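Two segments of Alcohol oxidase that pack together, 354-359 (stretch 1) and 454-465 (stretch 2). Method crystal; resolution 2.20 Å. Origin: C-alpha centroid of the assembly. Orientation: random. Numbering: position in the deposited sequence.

Stretch 1 354-359: FWFRSF
Stretch 2, residues 454-465: AIEVVAGKPEEV

The guanidinium of Arg 357 is held in its plane by two acceptors, one in the helix that includes 454-458 and one just after it, at Gly 460, while Pro 462 CG lies over one face. Its NH2 forms a salt bridge with Glu 456 OE2 at 2.6 Å, and NH1 adds a weak bond to the same OE2 at 3.2 Å. Gly 460, the first residue to leave helical phi/psi (81/-177°), accepts through O from Arg 357 NE at 3.1 Å and from Arg 357 NH2 at 3.2 Å. Pro 462 CG (C-gamma exo pucker) lies 3.8 Å from Arg 357 CD. The arginine side chain has chi1 t, chi2 -138° (between wells), chi3 m and chi4 -93°; Glu 456 adopts t, p, 38°.

Arg 357 follows the strand 354-356 and has phi/psi -68/-38°. Arg 357 CA lies 5.5 Å from Ala 459 CA. Water 1 joins the backbones, 2.6 Å from both Arg 357 N and Ala 459 O. Next, Ser 358 (-149/147°, chi1 p) donates from OG to Pro 462 O at 3.0 Å, within the type I turn 461-464.

Trp 355 (p, chi2 -91°) brings CZ3 to 3.7 Å from Ala 459 CB and CZ2 to 3.9 Å from Val 458 CG2, the latter at the indole edge. Phe 356 CE1 meets Val 465 CG1 at 3.7 Å.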

# COMPACT_ATOMS: atom_id res chain seq x y z
N PHE A 354 -6.05 7.25 14.63
CA PHE A 354 -6.40 5.86 14.88
C PHE A 354 -7.44 5.83 15.97
O PHE A 354 -7.28 6.54 16.95
CB PHE A 354 -5.16 5.08 15.39
CG PHE A 354 -4.03 5.03 14.42
CD1 PHE A 354 -3.11 6.08 14.33
CD2 PHE A 354 -3.86 3.94 13.57
CE1 PHE A 354 -2.05 6.05 13.41
CE2 PHE A 354 -2.80 3.90 12.66
CZ PHE A 354 -1.89 4.96 12.59
N TRP A 355 -8.46 5.01 15.85
CA TRP A 355 -9.49 4.97 16.87
C TRP A 355 -10.25 3.66 16.89
O TRP A 355 -10.29 2.92 15.89
CB TRP A 355 -10.45 6.17 16.74
CG TRP A 355 -11.32 6.24 15.48
CD1 TRP A 355 -11.02 6.85 14.32
CD2 TRP A 355 -12.65 5.71 15.31
NE1 TRP A 355 -12.05 6.72 13.41
CE2 TRP A 355 -13.07 6.03 14.00
CE3 TRP A 355 -13.52 4.99 16.14
CZ2 TRP A 355 -14.31 5.64 13.49
CZ3 TRP A 355 -14.76 4.60 15.63
CH2 TRP A 355 -15.14 4.93 14.32
N PHE A 356 -10.86 3.41 18.04
CA PHE A 356 -11.52 2.15 18.34
C PHE A 356 -12.71 2.45 19.20
O PHE A 356 -12.59 3.15 20.22
CB PHE A 356 -10.60 1.19 19.14
CG PHE A 356 -9.50 0.61 18.33
CD1 PHE A 356 -9.70 -0.55 17.60
CD2 PHE A 356 -8.24 1.23 18.29
CE1 PHE A 356 -8.68 -1.07 16.81
CE2 PHE A 356 -7.23 0.70 17.51
CZ PHE A 356 -7.44 -0.45 16.78
N ARG A 357 -13.85 1.92 18.81
CA ARG A 357 -15.03 1.90 19.69
C ARG A 357 -14.82 1.00 20.89
O ARG A 357 -15.24 1.28 21.99
CB ARG A 357 -16.26 1.42 18.95
CG ARG A 357 -17.51 1.83 19.73
CD ARG A 357 -18.60 0.78 19.84
NE ARG A 357 -19.43 0.77 18.65
CZ ARG A 357 -20.56 1.45 18.49
NH1 ARG A 357 -21.09 2.20 19.44
NH2 ARG A 357 -21.16 1.32 17.29
N SER A 358 -14.17 -0.12 20.64
CA SER A 358 -13.78 -1.05 21.71
C SER A 358 -12.51 -1.73 21.27
O SER A 358 -12.33 -1.98 20.07
CB SER A 358 -14.88 -2.11 21.89
OG SER A 358 -14.87 -2.96 20.75
N PHE A 359 -11.66 -2.04 22.24
CA PHE A 359 -10.32 -2.60 21.98
C PHE A 359 -10.06 -3.67 23.02
O PHE A 359 -10.55 -3.55 24.13
CB PHE A 359 -9.29 -1.47 22.13
CG PHE A 359 -7.93 -1.81 21.61
CD1 PHE A 359 -7.72 -2.01 20.26
CD2 PHE A 359 -6.84 -1.91 22.47
CE1 PHE A 359 -6.46 -2.31 19.77
CE2 PHE A 359 -5.56 -2.17 21.98
CZ PHE A 359 -5.38 -2.38 20.63
N ALA A 454 -22.23 7.71 9.84
CA ALA A 454 -21.11 6.99 9.23
C ALA A 454 -20.16 6.42 10.29
O ALA A 454 -19.79 5.24 10.24
CB ALA A 454 -20.35 7.90 8.28
N ILE A 455 -19.77 7.27 11.23
CA ILE A 455 -18.95 6.88 12.38
C ILE A 455 -19.60 5.73 13.16
O ILE A 455 -18.91 4.78 13.51
CB ILE A 455 -18.66 8.08 13.30
CG1 ILE A 455 -17.77 9.13 12.59
CG2 ILE A 455 -18.02 7.66 14.61
CD1 ILE A 455 -16.44 8.65 12.05
N GLU A 456 -20.91 5.80 13.42
CA GLU A 456 -21.59 4.74 14.15
C GLU A 456 -21.41 3.39 13.47
O GLU A 456 -21.03 2.44 14.12
CB GLU A 456 -23.10 5.05 14.30
CG GLU A 456 -23.87 4.09 15.21
CD GLU A 456 -23.32 4.03 16.62
OE1 GLU A 456 -22.88 5.08 17.19
OE2 GLU A 456 -23.25 2.91 17.15
N VAL A 457 -21.66 3.34 12.17
CA VAL A 457 -21.47 2.09 11.39
C VAL A 457 -20.02 1.59 11.31
O VAL A 457 -19.78 0.42 11.57
CB VAL A 457 -22.05 2.21 9.96
CG1 VAL A 457 -21.78 0.92 9.15
CG2 VAL A 457 -23.55 2.47 10.00
N VAL A 458 -19.07 2.45 10.91
CA VAL A 458 -17.65 2.02 10.81
C VAL A 458 -17.00 1.70 12.18
O VAL A 458 -16.03 0.93 12.24
CB VAL A 458 -16.74 2.95 9.96
CG1 VAL A 458 -17.29 3.11 8.57
CG2 VAL A 458 -16.54 4.30 10.62
N ALA A 459 -17.52 2.26 13.28
CA ALA A 459 -17.11 1.87 14.63
C ALA A 459 -17.27 0.36 14.89
O ALA A 459 -16.57 -0.26 15.69
CB ALA A 459 -17.89 2.66 15.67
N GLY A 460 -18.24 -0.23 14.19
CA GLY A 460 -18.41 -1.66 14.23
C GLY A 460 -19.16 -2.10 15.46
O GLY A 460 -19.59 -1.28 16.29
N LYS A 461 -19.28 -3.41 15.57
CA LYS A 461 -20.01 -4.05 16.64
C LYS A 461 -19.07 -4.09 17.85
O LYS A 461 -17.92 -4.57 17.75
CB LYS A 461 -20.40 -5.47 16.24
CG LYS A 461 -20.96 -5.65 14.81
CD LYS A 461 -21.84 -6.90 14.69
CE LYS A 461 -22.48 -6.96 13.31
NZ LYS A 461 -23.00 -8.32 12.96
N PRO A 462 -19.54 -3.62 19.02
CA PRO A 462 -18.70 -3.64 20.23
C PRO A 462 -18.01 -4.98 20.59
O PRO A 462 -17.03 -4.95 21.36
CB PRO A 462 -19.68 -3.26 21.32
CG PRO A 462 -20.63 -2.31 20.64
CD PRO A 462 -20.80 -2.87 19.23
N GLU A 463 -18.48 -6.09 20.01
CA GLU A 463 -17.94 -7.42 20.22
C GLU A 463 -16.78 -7.68 19.26
O GLU A 463 -15.90 -8.52 19.53
CB GLU A 463 -19.00 -8.50 19.96
CG GLU A 463 -20.52 -8.19 20.12
CD GLU A 463 -21.31 -8.60 18.85
OE1 GLU A 463 -21.00 -9.69 18.25
OE2 GLU A 463 -22.25 -7.85 18.44
N GLU A 464 -16.79 -6.99 18.11
CA GLU A 464 -15.82 -7.23 17.07
C GLU A 464 -14.88 -6.02 16.98
O GLU A 464 -15.37 -4.84 16.93
CB GLU A 464 -16.53 -7.45 15.73
CG GLU A 464 -17.63 -8.51 15.75
CD GLU A 464 -18.19 -8.76 14.32
OE1 GLU A 464 -17.96 -7.92 13.40
OE2 GLU A 464 -18.92 -9.76 14.08
N VAL A 465 -13.57 -6.29 16.97
CA VAL A 465 -12.58 -5.24 16.82
C VAL A 465 -12.60 -4.74 15.39
O VAL A 465 -12.45 -5.52 14.45
CB VAL A 465 -11.15 -5.68 17.16
CG1 VAL A 465 -10.21 -4.45 17.11
CG2 VAL A 465 -11.14 -6.28 18.56
O HOH W 1 -14.35 0.52 16.69
O HOH W 2 -13.70 -2.11 17.73